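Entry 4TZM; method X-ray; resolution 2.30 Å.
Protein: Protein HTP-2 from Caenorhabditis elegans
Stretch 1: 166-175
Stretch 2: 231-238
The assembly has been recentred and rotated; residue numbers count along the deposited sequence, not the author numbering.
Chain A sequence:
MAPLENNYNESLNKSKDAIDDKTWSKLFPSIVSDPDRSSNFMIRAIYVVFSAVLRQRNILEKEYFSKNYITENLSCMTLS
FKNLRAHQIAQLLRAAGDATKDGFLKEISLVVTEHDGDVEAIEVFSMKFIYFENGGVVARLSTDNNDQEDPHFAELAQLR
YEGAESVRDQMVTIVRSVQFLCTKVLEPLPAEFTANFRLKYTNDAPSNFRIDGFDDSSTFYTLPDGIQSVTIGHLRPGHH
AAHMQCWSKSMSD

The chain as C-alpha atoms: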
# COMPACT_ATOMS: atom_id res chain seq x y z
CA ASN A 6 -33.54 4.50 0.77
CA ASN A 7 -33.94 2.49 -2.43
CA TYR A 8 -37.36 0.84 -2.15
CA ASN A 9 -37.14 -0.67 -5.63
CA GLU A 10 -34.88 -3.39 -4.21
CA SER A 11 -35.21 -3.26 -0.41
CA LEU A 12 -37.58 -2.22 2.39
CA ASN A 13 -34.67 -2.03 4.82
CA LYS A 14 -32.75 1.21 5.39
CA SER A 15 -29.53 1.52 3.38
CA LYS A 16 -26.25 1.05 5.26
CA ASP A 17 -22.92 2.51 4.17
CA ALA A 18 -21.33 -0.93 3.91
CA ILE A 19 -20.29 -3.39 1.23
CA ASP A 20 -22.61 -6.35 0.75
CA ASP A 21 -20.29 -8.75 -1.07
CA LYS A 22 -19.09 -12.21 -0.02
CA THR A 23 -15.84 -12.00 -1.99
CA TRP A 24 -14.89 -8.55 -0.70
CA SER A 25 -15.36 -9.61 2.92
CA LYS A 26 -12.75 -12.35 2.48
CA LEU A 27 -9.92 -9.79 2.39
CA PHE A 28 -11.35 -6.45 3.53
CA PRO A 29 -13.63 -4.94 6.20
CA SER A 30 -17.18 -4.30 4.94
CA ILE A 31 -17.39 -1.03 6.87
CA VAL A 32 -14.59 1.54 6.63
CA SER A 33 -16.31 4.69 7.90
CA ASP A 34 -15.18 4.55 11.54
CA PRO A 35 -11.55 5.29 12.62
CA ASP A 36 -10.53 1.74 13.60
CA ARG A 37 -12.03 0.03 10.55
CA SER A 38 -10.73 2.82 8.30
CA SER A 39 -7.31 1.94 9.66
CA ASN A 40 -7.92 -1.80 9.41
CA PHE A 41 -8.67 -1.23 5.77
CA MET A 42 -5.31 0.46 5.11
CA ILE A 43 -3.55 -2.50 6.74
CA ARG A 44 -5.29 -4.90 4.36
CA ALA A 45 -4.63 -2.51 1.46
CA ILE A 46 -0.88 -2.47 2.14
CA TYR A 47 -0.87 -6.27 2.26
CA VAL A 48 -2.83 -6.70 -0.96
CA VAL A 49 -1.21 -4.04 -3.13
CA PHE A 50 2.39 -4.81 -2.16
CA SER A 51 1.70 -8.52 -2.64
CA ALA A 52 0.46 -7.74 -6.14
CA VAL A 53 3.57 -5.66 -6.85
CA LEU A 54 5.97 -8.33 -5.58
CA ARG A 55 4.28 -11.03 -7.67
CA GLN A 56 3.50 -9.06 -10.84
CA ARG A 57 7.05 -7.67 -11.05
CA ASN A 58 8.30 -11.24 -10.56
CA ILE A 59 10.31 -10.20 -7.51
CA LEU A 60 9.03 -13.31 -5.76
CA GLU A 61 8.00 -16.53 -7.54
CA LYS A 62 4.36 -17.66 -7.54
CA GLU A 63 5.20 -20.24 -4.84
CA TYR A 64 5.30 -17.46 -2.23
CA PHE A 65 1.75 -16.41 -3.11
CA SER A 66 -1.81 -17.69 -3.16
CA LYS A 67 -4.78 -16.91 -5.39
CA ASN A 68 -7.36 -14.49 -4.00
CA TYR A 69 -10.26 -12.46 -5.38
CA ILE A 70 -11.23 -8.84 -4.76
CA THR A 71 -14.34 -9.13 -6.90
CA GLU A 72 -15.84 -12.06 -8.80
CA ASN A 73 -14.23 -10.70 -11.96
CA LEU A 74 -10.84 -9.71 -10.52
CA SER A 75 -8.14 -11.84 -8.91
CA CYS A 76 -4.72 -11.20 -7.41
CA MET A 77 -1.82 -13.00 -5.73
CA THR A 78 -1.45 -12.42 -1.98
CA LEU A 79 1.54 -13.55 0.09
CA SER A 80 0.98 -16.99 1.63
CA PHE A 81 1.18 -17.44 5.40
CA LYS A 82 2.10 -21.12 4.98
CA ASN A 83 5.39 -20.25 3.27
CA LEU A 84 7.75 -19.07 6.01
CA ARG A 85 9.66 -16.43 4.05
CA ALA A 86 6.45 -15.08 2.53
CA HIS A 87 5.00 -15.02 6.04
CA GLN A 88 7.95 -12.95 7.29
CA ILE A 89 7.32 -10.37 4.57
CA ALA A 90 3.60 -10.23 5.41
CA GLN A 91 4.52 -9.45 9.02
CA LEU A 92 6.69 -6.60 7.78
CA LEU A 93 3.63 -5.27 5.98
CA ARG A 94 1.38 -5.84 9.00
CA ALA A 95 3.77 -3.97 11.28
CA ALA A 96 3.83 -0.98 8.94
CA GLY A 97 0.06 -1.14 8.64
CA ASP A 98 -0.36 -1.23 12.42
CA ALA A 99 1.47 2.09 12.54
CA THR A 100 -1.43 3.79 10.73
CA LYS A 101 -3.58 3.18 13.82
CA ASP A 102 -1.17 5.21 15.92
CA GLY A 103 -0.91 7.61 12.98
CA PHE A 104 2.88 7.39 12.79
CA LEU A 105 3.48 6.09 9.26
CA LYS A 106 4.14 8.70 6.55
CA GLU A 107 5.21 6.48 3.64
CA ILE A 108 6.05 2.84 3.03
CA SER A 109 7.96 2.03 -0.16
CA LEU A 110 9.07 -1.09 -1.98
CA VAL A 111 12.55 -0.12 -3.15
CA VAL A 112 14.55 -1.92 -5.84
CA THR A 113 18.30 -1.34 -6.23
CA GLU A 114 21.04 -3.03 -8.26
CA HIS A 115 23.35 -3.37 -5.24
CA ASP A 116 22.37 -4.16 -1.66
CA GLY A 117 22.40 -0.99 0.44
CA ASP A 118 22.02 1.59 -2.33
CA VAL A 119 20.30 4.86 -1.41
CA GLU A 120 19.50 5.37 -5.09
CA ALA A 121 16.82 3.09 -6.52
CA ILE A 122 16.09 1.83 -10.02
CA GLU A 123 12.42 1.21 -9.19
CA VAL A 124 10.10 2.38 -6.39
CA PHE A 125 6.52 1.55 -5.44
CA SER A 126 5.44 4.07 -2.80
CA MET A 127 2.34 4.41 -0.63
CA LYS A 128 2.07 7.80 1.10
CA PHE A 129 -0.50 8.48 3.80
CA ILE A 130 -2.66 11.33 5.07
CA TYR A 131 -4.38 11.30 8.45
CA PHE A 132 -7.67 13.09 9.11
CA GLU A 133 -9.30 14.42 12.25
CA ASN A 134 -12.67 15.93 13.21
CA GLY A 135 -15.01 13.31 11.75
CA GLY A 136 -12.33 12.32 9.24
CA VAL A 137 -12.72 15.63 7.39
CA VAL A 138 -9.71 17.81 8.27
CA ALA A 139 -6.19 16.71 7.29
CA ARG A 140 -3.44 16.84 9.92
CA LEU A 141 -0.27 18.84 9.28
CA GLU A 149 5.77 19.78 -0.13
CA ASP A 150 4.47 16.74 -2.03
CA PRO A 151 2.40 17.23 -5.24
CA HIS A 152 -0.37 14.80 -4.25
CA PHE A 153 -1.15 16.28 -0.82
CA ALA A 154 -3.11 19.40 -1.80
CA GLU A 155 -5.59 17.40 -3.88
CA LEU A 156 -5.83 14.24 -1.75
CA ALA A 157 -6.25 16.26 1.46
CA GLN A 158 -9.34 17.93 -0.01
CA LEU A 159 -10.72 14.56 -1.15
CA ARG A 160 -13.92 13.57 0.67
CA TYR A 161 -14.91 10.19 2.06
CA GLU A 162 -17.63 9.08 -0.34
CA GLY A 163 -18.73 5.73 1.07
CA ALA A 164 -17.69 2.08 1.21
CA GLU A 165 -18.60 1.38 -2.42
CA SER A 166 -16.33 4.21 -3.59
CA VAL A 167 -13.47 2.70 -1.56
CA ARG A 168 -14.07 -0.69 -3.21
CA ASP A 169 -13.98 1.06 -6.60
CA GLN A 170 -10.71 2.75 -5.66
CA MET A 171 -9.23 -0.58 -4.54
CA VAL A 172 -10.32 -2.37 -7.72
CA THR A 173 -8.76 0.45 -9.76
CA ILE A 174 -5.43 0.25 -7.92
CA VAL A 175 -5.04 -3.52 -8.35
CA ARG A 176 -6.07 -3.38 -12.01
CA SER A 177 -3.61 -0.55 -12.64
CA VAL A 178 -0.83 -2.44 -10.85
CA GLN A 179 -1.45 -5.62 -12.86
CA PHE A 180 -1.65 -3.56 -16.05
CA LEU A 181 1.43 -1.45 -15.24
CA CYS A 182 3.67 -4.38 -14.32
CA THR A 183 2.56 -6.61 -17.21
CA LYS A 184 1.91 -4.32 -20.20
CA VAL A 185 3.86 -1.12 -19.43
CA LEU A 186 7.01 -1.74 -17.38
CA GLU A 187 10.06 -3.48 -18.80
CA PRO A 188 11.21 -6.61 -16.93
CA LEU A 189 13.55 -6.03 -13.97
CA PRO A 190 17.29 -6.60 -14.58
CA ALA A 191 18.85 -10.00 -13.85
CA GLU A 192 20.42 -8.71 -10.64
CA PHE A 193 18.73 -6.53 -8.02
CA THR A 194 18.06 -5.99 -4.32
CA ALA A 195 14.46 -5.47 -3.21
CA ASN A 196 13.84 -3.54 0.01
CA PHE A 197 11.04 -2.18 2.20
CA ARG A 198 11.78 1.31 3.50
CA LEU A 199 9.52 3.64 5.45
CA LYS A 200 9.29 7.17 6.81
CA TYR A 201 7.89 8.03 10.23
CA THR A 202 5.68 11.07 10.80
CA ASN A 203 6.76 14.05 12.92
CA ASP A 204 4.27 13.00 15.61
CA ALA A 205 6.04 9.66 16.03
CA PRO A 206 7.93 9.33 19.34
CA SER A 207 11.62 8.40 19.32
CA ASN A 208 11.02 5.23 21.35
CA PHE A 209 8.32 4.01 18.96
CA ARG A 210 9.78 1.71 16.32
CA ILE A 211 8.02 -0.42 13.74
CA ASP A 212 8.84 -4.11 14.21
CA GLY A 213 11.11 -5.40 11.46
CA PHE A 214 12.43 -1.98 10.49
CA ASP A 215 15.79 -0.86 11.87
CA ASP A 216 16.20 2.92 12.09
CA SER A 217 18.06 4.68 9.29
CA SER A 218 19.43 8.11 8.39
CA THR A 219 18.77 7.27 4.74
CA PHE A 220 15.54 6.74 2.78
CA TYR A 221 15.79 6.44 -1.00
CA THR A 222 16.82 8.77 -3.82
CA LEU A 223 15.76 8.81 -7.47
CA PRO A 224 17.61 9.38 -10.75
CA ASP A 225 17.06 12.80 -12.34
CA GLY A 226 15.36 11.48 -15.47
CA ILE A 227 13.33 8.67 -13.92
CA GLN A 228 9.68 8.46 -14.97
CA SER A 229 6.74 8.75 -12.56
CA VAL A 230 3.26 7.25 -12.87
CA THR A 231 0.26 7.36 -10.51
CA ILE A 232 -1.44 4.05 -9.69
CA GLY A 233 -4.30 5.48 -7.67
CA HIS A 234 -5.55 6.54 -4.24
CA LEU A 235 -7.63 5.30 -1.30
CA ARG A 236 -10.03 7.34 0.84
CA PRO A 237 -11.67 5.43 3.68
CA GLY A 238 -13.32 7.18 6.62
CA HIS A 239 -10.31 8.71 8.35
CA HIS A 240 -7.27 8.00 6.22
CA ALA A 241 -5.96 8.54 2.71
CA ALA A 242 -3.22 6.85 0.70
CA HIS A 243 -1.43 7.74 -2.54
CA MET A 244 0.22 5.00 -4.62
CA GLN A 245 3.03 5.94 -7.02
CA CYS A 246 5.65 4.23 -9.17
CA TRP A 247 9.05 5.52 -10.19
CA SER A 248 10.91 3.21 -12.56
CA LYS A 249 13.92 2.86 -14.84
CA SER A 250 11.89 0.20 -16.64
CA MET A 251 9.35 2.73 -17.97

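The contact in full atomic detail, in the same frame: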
# COMPACT_ATOMS: atom_id res chain seq x y z
N SER A 166 -17.36 3.42 -2.92
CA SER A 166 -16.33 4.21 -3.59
C SER A 166 -14.94 3.69 -3.23
O SER A 166 -14.04 3.67 -4.08
CB SER A 166 -16.45 5.70 -3.24
OG SER A 166 -16.09 5.93 -1.89
N VAL A 167 -14.75 3.27 -1.98
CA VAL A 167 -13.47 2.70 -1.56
C VAL A 167 -13.19 1.40 -2.32
O VAL A 167 -12.07 1.19 -2.80
CB VAL A 167 -13.44 2.43 -0.04
CG1 VAL A 167 -12.11 1.81 0.36
CG2 VAL A 167 -13.67 3.71 0.74
N ARG A 168 -14.20 0.54 -2.43
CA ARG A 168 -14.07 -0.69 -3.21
C ARG A 168 -13.71 -0.41 -4.67
O ARG A 168 -12.90 -1.11 -5.26
CB ARG A 168 -15.37 -1.51 -3.14
CG ARG A 168 -15.40 -2.78 -4.00
CD ARG A 168 -16.77 -3.46 -3.93
NE ARG A 168 -16.89 -4.62 -4.81
CZ ARG A 168 -17.32 -4.56 -6.07
NH1 ARG A 168 -17.65 -3.39 -6.61
NH2 ARG A 168 -17.41 -5.66 -6.80
N ASP A 169 -14.31 0.64 -5.24
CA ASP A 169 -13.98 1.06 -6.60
C ASP A 169 -12.53 1.52 -6.70
O ASP A 169 -11.85 1.24 -7.68
CB ASP A 169 -14.90 2.19 -7.07
CG ASP A 169 -16.33 1.74 -7.31
OD1 ASP A 169 -16.57 0.52 -7.39
OD2 ASP A 169 -17.21 2.62 -7.44
N GLN A 170 -12.08 2.24 -5.68
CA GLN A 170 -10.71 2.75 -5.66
C GLN A 170 -9.71 1.61 -5.51
O GLN A 170 -8.61 1.66 -6.06
CB GLN A 170 -10.53 3.76 -4.52
CG GLN A 170 -11.22 5.11 -4.75
CD GLN A 170 -11.35 5.92 -3.47
OE1 GLN A 170 -11.08 5.42 -2.37
NE2 GLN A 170 -11.78 7.17 -3.60
N MET A 171 -10.10 0.57 -4.77
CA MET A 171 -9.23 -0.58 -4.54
C MET A 171 -9.13 -1.45 -5.79
O MET A 171 -8.06 -1.93 -6.15
CB MET A 171 -9.74 -1.41 -3.36
CG MET A 171 -9.02 -2.74 -3.17
SD MET A 171 -7.25 -2.53 -2.92
CE MET A 171 -7.24 -1.49 -1.47
N VAL A 172 -10.27 -1.65 -6.46
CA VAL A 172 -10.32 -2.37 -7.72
C VAL A 172 -9.47 -1.68 -8.78
O VAL A 172 -8.73 -2.32 -9.53
CB VAL A 172 -11.77 -2.53 -8.21
CG1 VAL A 172 -11.82 -2.85 -9.70
CG2 VAL A 172 -12.49 -3.59 -7.39
N THR A 173 -9.55 -0.35 -8.82
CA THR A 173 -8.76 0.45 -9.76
C THR A 173 -7.26 0.31 -9.53
O THR A 173 -6.48 0.17 -10.48
CB THR A 173 -9.14 1.95 -9.66
OG1 THR A 173 -10.44 2.15 -10.24
CG2 THR A 173 -8.12 2.82 -10.39
N ILE A 174 -6.84 0.33 -8.26
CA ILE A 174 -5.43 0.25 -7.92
C ILE A 174 -4.83 -1.08 -8.37
O ILE A 174 -3.78 -1.11 -9.02
CB ILE A 174 -5.20 0.45 -6.40
CG1 ILE A 174 -5.23 1.94 -6.06
CG2 ILE A 174 -3.87 -0.15 -5.97
CD1 ILE A 174 -5.05 2.24 -4.59
N VAL A 175 -5.51 -2.17 -8.03
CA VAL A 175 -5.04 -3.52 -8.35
C VAL A 175 -5.03 -3.78 -9.86
O VAL A 175 -4.11 -4.42 -10.38
CB VAL A 175 -5.89 -4.57 -7.63
CG1 VAL A 175 -5.39 -5.97 -7.97
CG2 VAL A 175 -5.84 -4.32 -6.13
N THR A 231 1.18 7.49 -11.63
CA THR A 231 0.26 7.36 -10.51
C THR A 231 -0.63 6.13 -10.67
O THR A 231 -1.27 5.95 -11.70
CB THR A 231 -0.62 8.62 -10.35
OG1 THR A 231 0.21 9.76 -10.09
CG2 THR A 231 -1.62 8.45 -9.22
N ILE A 232 -0.65 5.27 -9.65
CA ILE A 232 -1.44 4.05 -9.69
C ILE A 232 -2.86 4.31 -9.23
O ILE A 232 -3.82 3.77 -9.79
CB ILE A 232 -0.81 2.94 -8.81
CG1 ILE A 232 0.46 2.38 -9.47
CG2 ILE A 232 -1.78 1.80 -8.57
CD1 ILE A 232 1.70 3.17 -9.16
N GLY A 233 -3.00 5.16 -8.21
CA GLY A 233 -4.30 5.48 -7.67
C GLY A 233 -4.25 5.90 -6.21
O GLY A 233 -3.18 6.03 -5.62
N HIS A 234 -5.43 6.10 -5.62
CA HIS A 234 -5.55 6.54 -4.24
C HIS A 234 -6.63 5.76 -3.49
O HIS A 234 -7.41 5.03 -4.08
CB HIS A 234 -5.85 8.04 -4.19
CG HIS A 234 -7.17 8.40 -4.79
ND1 HIS A 234 -7.32 8.72 -6.13
CD2 HIS A 234 -8.41 8.50 -4.24
CE1 HIS A 234 -8.59 9.00 -6.37
NE2 HIS A 234 -9.27 8.87 -5.25
N LEU A 235 -6.65 5.94 -2.17
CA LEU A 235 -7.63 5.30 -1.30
C LEU A 235 -8.13 6.35 -0.31
O LEU A 235 -7.35 7.12 0.23
CB LEU A 235 -7.01 4.10 -0.56
CG LEU A 235 -6.64 2.88 -1.41
CD1 LEU A 235 -5.79 1.88 -0.62
CD2 LEU A 235 -7.89 2.20 -1.95
N ARG A 236 -9.44 6.39 -0.10
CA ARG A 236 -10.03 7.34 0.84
C ARG A 236 -11.11 6.67 1.67
O ARG A 236 -12.30 6.82 1.39
CB ARG A 236 -10.60 8.56 0.09
CG ARG A 236 -11.16 9.69 0.97
CD ARG A 236 -10.15 10.16 2.01
NE ARG A 236 -10.49 11.46 2.60
CZ ARG A 236 -11.06 11.63 3.79
NH1 ARG A 236 -11.39 10.58 4.53
NH2 ARG A 236 -11.32 12.85 4.23
N PRO A 237 -10.70 5.90 2.70
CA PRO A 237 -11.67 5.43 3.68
C PRO A 237 -12.10 6.55 4.62
O PRO A 237 -11.82 7.72 4.34
CB PRO A 237 -10.92 4.32 4.42
CG PRO A 237 -9.49 4.62 4.22
CD PRO A 237 -9.38 5.28 2.88
N GLY A 238 -12.76 6.20 5.71
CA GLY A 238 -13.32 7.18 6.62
C GLY A 238 -12.36 8.22 7.18
O GLY A 238 -12.71 9.40 7.26
O HOH W 1 -13.88 7.67 -0.53
O HOH W 2 -7.82 3.91 -6.87

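How do the helix and the strand lie against each other? Residues 166-175 are helical and 231-235 form a strand, and their axes run nearly antiparallel, at 160°, approaching to 7.3 Å. Val167 therefore lies near Pro237, Gln170 near Leu235 and Ile174 near Gly233, so that successive helical turns meet successive points along the second stretch.

What makes up the apolar part of the contact? Ile174 and Leu235 bury the most surface here. The CA-to-CB bonds of both point sideways, but their ends come nearer, and CD1 of Ile174 rests 3.6 Å from CG of Leu235. Met171 reaches the same leucine from three residues earlier in the helix, its CE lying 3.8 Å from CD1 of Leu235. Ile174 also packs against Ile232, with CG2 of Ile174 3.9 Å from CG2 of Ile232. At the other end of the contact Val167 covers the chain where the strand has given way to loop: its CG2 is 3.5 Å from O of Arg236 and 3.9 Å from CA of Pro237.

Which direct polar interaction joins the two stretches? It is a single hydrogen bond, from N of Arg236 to OE1 of Gln170, at 3.0 Å. The CA-to-CB bond of Gln170 points toward the strand, and its extended chi2 carries the amide out to the backbone, so a side chain of the helix satisfies a main-chain NH just past the strand's end. The other end of that amide gains less: NE2 of Gln170 is 3.5 Å from NE2 of His234, but the angle is too poor for a hydrogen bond.

What do the waters add? Each bridges the stretches by donating to both. Water 2 links two backbone carbonyls, its O lying 2.5 Å from O of Gln170 and 3.0 Å from O of His234. Water 1 joins a side chain to the backbone, with its O 3.1 Å from OG of Ser166 and 2.6 Å from O of Arg236. Ser166 thus takes part through solvent although its OG is 5.1 Å from O of Arg236, too far for a direct bond.

Why does the strand carry a glycine beside Ile174? With phi 153° and psi -174°, the backbone of Gly233 would jam a CB against the carbonyl O of Ile232, which by itself calls for glycine. The helix adds a second constraint: an ideal CB on Gly233 would clash with CG1 of Ile174 at 2.9 Å. Without one, CA of Gly233 sits 4.0 Å from CG1 of Ile174.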